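Side-chain contact in type II restriction enzyme MUNI (Mycoplasma, PDB 1D02), which recognises the double-stranded DNA sequence CAATTG as a homodimer and cleaves it after the first C: residues 117-122 with 167-172. The protein carries 1 engineered substitution. Residues are numbered along the deposited sequence; the frame is centred on the assembly and turned at random.
Sequences NAHERS and TFWYDH. With nucleotides of chain A; nucleotides of chain B.
Trp-169 reaches from helix 160-170 with CH2 of its six-membered ring against two side chains of the 3-10 segment that begins at Ala-118, part of the DNA-reading loop of this PD-(D/E)XK-clan nuclease. CH2 of Trp-169 lies 3.5 Å from CD2 of His-119 and 3.6 Å from CG of Glu-120. The imidazole and the six-membered ring of Trp-169 run nearly parallel, with planes 18° apart, but are slid so far that they barely overlap, their centroids 5.3 Å apart. A chi1 of 61° sets CG of His-119 between the backbone N and the carbonyl carbon, and from there the ring reaches Trp-169. Its NE2 is hydrogen-bonded to Glu-165, on the helix that carries Trp-169. Glu-120 gives the tryptophan its methylene; its carboxylate forms salt bridges to Lys-124 and Arg-121 of the second subunit. The contact thus illustrates a recognition loop backed by a buried aromatic: on the DNA side, Asn-117 pairs its amide with N6 and N7 of DA4 of chain B, and Arg-121 NH1 donates to N7 of DA5 of chain A (3.0 Å). A water forms a second link, bonded to Tyr-170 OH and donating to Ser-122 OG, which in turn donates a hydrogen bond to His-119 O at 2.7 Å, nearly in line with the C=O bond (176°).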
loop_
_atom_site.group_PDB
_atom_site.type_symbol
_atom_site.label_atom_id
_atom_site.label_comp_id
_atom_site.label_asym_id
_atom_site.label_seq_id
_atom_site.Cartn_x
_atom_site.Cartn_y
_atom_site.Cartn_z
ATOM N N ASN D 117 -0.502 -7.456 -10.191
ATOM C CA ASN D 117 -0.803 -6.769 -8.932
ATOM C C ASN D 117 0.321 -5.906 -8.378
ATOM O O ASN D 117 0.230 -5.427 -7.252
ATOM C CB ASN D 117 -1.221 -7.794 -7.854
ATOM C CG ASN D 117 -0.144 -8.842 -7.591
ATOM O OD1 ASN D 117 0.880 -8.875 -8.260
ATOM N ND2 ASN D 117 -0.390 -9.717 -6.617
ATOM N N ALA D 118 1.366 -5.673 -9.159
ATOM C CA ALA D 118 2.468 -4.864 -8.641
ATOM C C ALA D 118 2.015 -3.441 -8.329
ATOM O O ALA D 118 2.636 -2.770 -7.491
ATOM C CB ALA D 118 3.644 -4.840 -9.651
ATOM N N HIS D 119 0.949 -2.974 -8.985
ATOM C CA HIS D 119 0.467 -1.605 -8.722
ATOM C C HIS D 119 0.104 -1.405 -7.259
ATOM O O HIS D 119 0.006 -0.266 -6.773
ATOM C CB HIS D 119 -0.758 -1.245 -9.582
ATOM C CG HIS D 119 -1.947 -2.130 -9.349
ATOM N ND1 HIS D 119 -1.925 -3.483 -9.604
ATOM C CD2 HIS D 119 -3.206 -1.842 -8.931
ATOM C CE1 HIS D 119 -3.122 -3.993 -9.352
ATOM N NE2 HIS D 119 -3.917 -3.017 -8.944
ATOM N N GLU D 120 -0.126 -2.506 -6.562
ATOM C CA GLU D 120 -0.445 -2.421 -5.134
ATOM C C GLU D 120 0.675 -1.747 -4.333
ATOM O O GLU D 120 0.435 -1.213 -3.249
ATOM C CB GLU D 120 -0.681 -3.819 -4.556
ATOM C CG GLU D 120 -1.953 -4.488 -5.095
ATOM C CD GLU D 120 -2.039 -5.980 -4.713
ATOM O OE1 GLU D 120 -1.059 -6.521 -4.138
ATOM O OE2 GLU D 120 -3.079 -6.599 -5.008
ATOM N N ARG D 121 1.902 -1.804 -4.848
ATOM C CA ARG D 121 3.050 -1.202 -4.156
ATOM C C ARG D 121 2.831 0.294 -3.877
ATOM O O ARG D 121 3.363 0.836 -2.903
ATOM C CB ARG D 121 4.335 -1.352 -5.001
ATOM C CG ARG D 121 4.798 -2.825 -5.256
ATOM C CD ARG D 121 6.011 -2.847 -6.189
ATOM N NE ARG D 121 6.786 -1.713 -5.808
ATOM C CZ ARG D 121 7.199 -0.728 -6.601
ATOM N NH1 ARG D 121 7.003 -0.708 -7.907
ATOM N NH2 ARG D 121 7.632 0.373 -6.020
ATOM N N SER D 122 2.062 0.946 -4.748
ATOM C CA SER D 122 1.801 2.371 -4.606
ATOM C C SER D 122 1.072 2.654 -3.319
ATOM O O SER D 122 1.144 3.772 -2.799
ATOM C CB SER D 122 0.990 2.912 -5.795
ATOM O OG SER D 122 -0.271 2.286 -5.902
ATOM N N THR D 167 -10.705 2.408 -7.575
ATOM C CA THR D 167 -11.761 3.348 -7.159
ATOM C C THR D 167 -12.163 2.998 -5.734
ATOM O O THR D 167 -12.318 3.878 -4.872
ATOM C CB THR D 167 -13.000 3.226 -8.051
ATOM O OG1 THR D 167 -12.677 3.650 -9.380
ATOM C CG2 THR D 167 -14.137 4.092 -7.498
ATOM N N PHE D 168 -12.312 1.697 -5.487
ATOM C CA PHE D 168 -12.705 1.197 -4.176
ATOM C C PHE D 168 -11.644 1.526 -3.137
ATOM O O PHE D 168 -11.954 2.010 -2.051
ATOM C CB PHE D 168 -12.909 -0.319 -4.236
ATOM C CG PHE D 168 -13.436 -0.911 -2.959
ATOM C CD1 PHE D 168 -14.806 -1.069 -2.772
ATOM C CD2 PHE D 168 -12.560 -1.343 -1.966
ATOM C CE1 PHE D 168 -15.308 -1.659 -1.611
ATOM C CE2 PHE D 168 -13.054 -1.936 -0.792
ATOM C CZ PHE D 168 -14.428 -2.093 -0.616
ATOM N N TRP D 169 -10.379 1.263 -3.464
ATOM C CA TRP D 169 -9.312 1.538 -2.510
ATOM C C TRP D 169 -9.319 2.978 -2.010
ATOM O O TRP D 169 -9.199 3.228 -0.814
ATOM C CB TRP D 169 -7.932 1.342 -3.153
ATOM C CG TRP D 169 -7.474 -0.045 -3.463
ATOM C CD1 TRP D 169 -8.068 -1.240 -3.127
ATOM C CD2 TRP D 169 -6.294 -0.371 -4.205
ATOM N NE1 TRP D 169 -7.320 -2.294 -3.629
ATOM C CE2 TRP D 169 -6.230 -1.787 -4.293
ATOM C CE3 TRP D 169 -5.283 0.402 -4.809
ATOM C CZ2 TRP D 169 -5.195 -2.446 -4.965
ATOM C CZ3 TRP D 169 -4.244 -0.253 -5.482
ATOM C CH2 TRP D 169 -4.217 -1.670 -5.550
ATOM N N TYR D 170 -9.415 3.928 -2.941
ATOM C CA TYR D 170 -9.334 5.343 -2.597
ATOM C C TYR D 170 -10.541 5.925 -1.853
ATOM O O TYR D 170 -10.423 6.978 -1.243
ATOM C CB TYR D 170 -8.977 6.176 -3.848
ATOM C CG TYR D 170 -7.476 6.123 -4.206
ATOM C CD1 TYR D 170 -6.906 4.966 -4.738
ATOM C CD2 TYR D 170 -6.635 7.207 -3.924
ATOM C CE1 TYR D 170 -5.518 4.889 -4.971
ATOM C CE2 TYR D 170 -5.266 7.151 -4.156
ATOM C CZ TYR D 170 -4.715 5.986 -4.679
ATOM O OH TYR D 170 -3.357 5.939 -4.909
ATOM N N ASP D 171 -11.682 5.247 -1.921
ATOM C CA ASP D 171 -12.848 5.644 -1.147
ATOM C C ASP D 171 -13.177 7.135 -1.302
ATOM O O ASP D 171 -13.396 7.588 -2.418
ATOM C CB ASP D 171 -12.562 5.273 0.317
ATOM C CG ASP D 171 -13.810 5.146 1.150
ATOM O OD1 ASP D 171 -14.718 4.376 0.776
ATOM O OD2 ASP D 171 -13.871 5.807 2.195
ATOM N N HIS D 172 -13.194 7.915 -0.223
ATOM C CA HIS D 172 -13.541 9.324 -0.396
ATOM C C HIS D 172 -12.378 10.254 -0.763
ATOM O O HIS D 172 -12.485 11.476 -0.600
ATOM C CB HIS D 172 -14.287 9.863 0.842
ATOM C CG HIS D 172 -13.471 9.867 2.097
ATOM N ND1 HIS D 172 -13.285 8.738 2.870
ATOM C CD2 HIS D 172 -12.795 10.864 2.716
ATOM C CE1 HIS D 172 -12.532 9.041 3.913
ATOM N NE2 HIS D 172 -12.223 10.324 3.845
ATOM P P DA A 5 7.595 0.240 -15.617
ATOM O OP1 DA A 5 8.184 0.094 -16.968
ATOM O OP2 DA A 5 6.683 1.358 -15.334
ATOM O "O5'" DA A 5 6.795 -1.069 -15.147
ATOM C "C5'" DA A 5 6.952 -2.298 -15.804
ATOM C "C4'" DA A 5 6.279 -3.412 -15.031
ATOM O "O4'" DA A 5 6.946 -3.616 -13.769
ATOM C "C3'" DA A 5 4.774 -3.345 -14.719
ATOM O "O3'" DA A 5 4.171 -4.567 -15.149
ATOM C "C2'" DA A 5 4.732 -3.385 -13.193
ATOM C "C1'" DA A 5 5.998 -4.177 -12.895
ATOM N N9 DA A 5 6.534 -4.106 -11.538
ATOM C C8 DA A 5 6.492 -3.048 -10.662
ATOM N N7 DA A 5 7.066 -3.293 -9.514
ATOM C C5 DA A 5 7.512 -4.597 -9.629
ATOM C C6 DA A 5 8.203 -5.452 -8.733
ATOM N N6 DA A 5 8.577 -5.093 -7.500
ATOM N N1 DA A 5 8.490 -6.705 -9.154
ATOM C C2 DA A 5 8.106 -7.062 -10.384
ATOM N N3 DA A 5 7.457 -6.351 -11.311
ATOM C C4 DA A 5 7.191 -5.114 -10.868
ATOM P P DT A 6 3.614 -4.704 -16.641
ATOM O OP1 DT A 6 4.198 -3.623 -17.469
ATOM O OP2 DT A 6 2.140 -4.851 -16.541
ATOM O "O5'" DT A 6 4.219 -6.092 -17.107
ATOM C "C5'" DT A 6 5.569 -6.141 -17.514
ATOM C "C4'" DT A 6 6.255 -7.331 -16.896
ATOM O "O4'" DT A 6 6.391 -7.144 -15.467
ATOM C "C3'" DT A 6 5.480 -8.633 -17.068
ATOM O "O3'" DT A 6 5.962 -9.328 -18.206
ATOM C "C2'" DT A 6 5.777 -9.413 -15.792
ATOM C "C1'" DT A 6 6.370 -8.411 -14.806
ATOM N N1 DT A 6 5.481 -8.281 -13.646
ATOM C C2 DT A 6 5.812 -8.895 -12.455
ATOM O O2 DT A 6 6.843 -9.532 -12.303
ATOM N N3 DT A 6 4.894 -8.734 -11.448
ATOM C C4 DT A 6 3.705 -8.030 -11.516
ATOM O O4 DT A 6 2.962 -7.977 -10.532
ATOM C C5 DT A 6 3.436 -7.401 -12.796
ATOM C C7 DT A 6 2.181 -6.617 -12.968
ATOM C C6 DT A 6 4.326 -7.553 -13.777
ATOM P P DA B 4 0.549 -13.252 -1.649
ATOM O OP1 DA B 4 0.664 -13.893 -0.323
ATOM O OP2 DA B 4 0.738 -11.780 -1.766
ATOM O "O5'" DA B 4 1.598 -13.963 -2.609
ATOM C "C5'" DA B 4 1.582 -15.389 -2.742
ATOM C "C4'" DA B 4 2.810 -15.859 -3.480
ATOM O "O4'" DA B 4 2.737 -15.423 -4.854
ATOM C "C3'" DA B 4 4.124 -15.306 -2.934
ATOM O "O3'" DA B 4 5.097 -16.332 -3.084
ATOM C "C2'" DA B 4 4.405 -14.117 -3.846
ATOM C "C1'" DA B 4 3.838 -14.585 -5.165
ATOM N N9 DA B 4 3.305 -13.541 -6.026
ATOM C C8 DA B 4 2.332 -12.626 -5.694
ATOM N N7 DA B 4 1.937 -11.894 -6.701
ATOM C C5 DA B 4 2.722 -12.327 -7.762
ATOM C C6 DA B 4 2.760 -11.967 -9.122
ATOM N N6 DA B 4 1.960 -11.046 -9.669
ATOM N N1 DA B 4 3.651 -12.611 -9.918
ATOM C C2 DA B 4 4.432 -13.555 -9.379
ATOM N N3 DA B 4 4.481 -13.989 -8.116
ATOM C C4 DA B 4 3.590 -13.327 -7.352
HETATM O O HOH W 1 -2.635 3.200 -4.949
#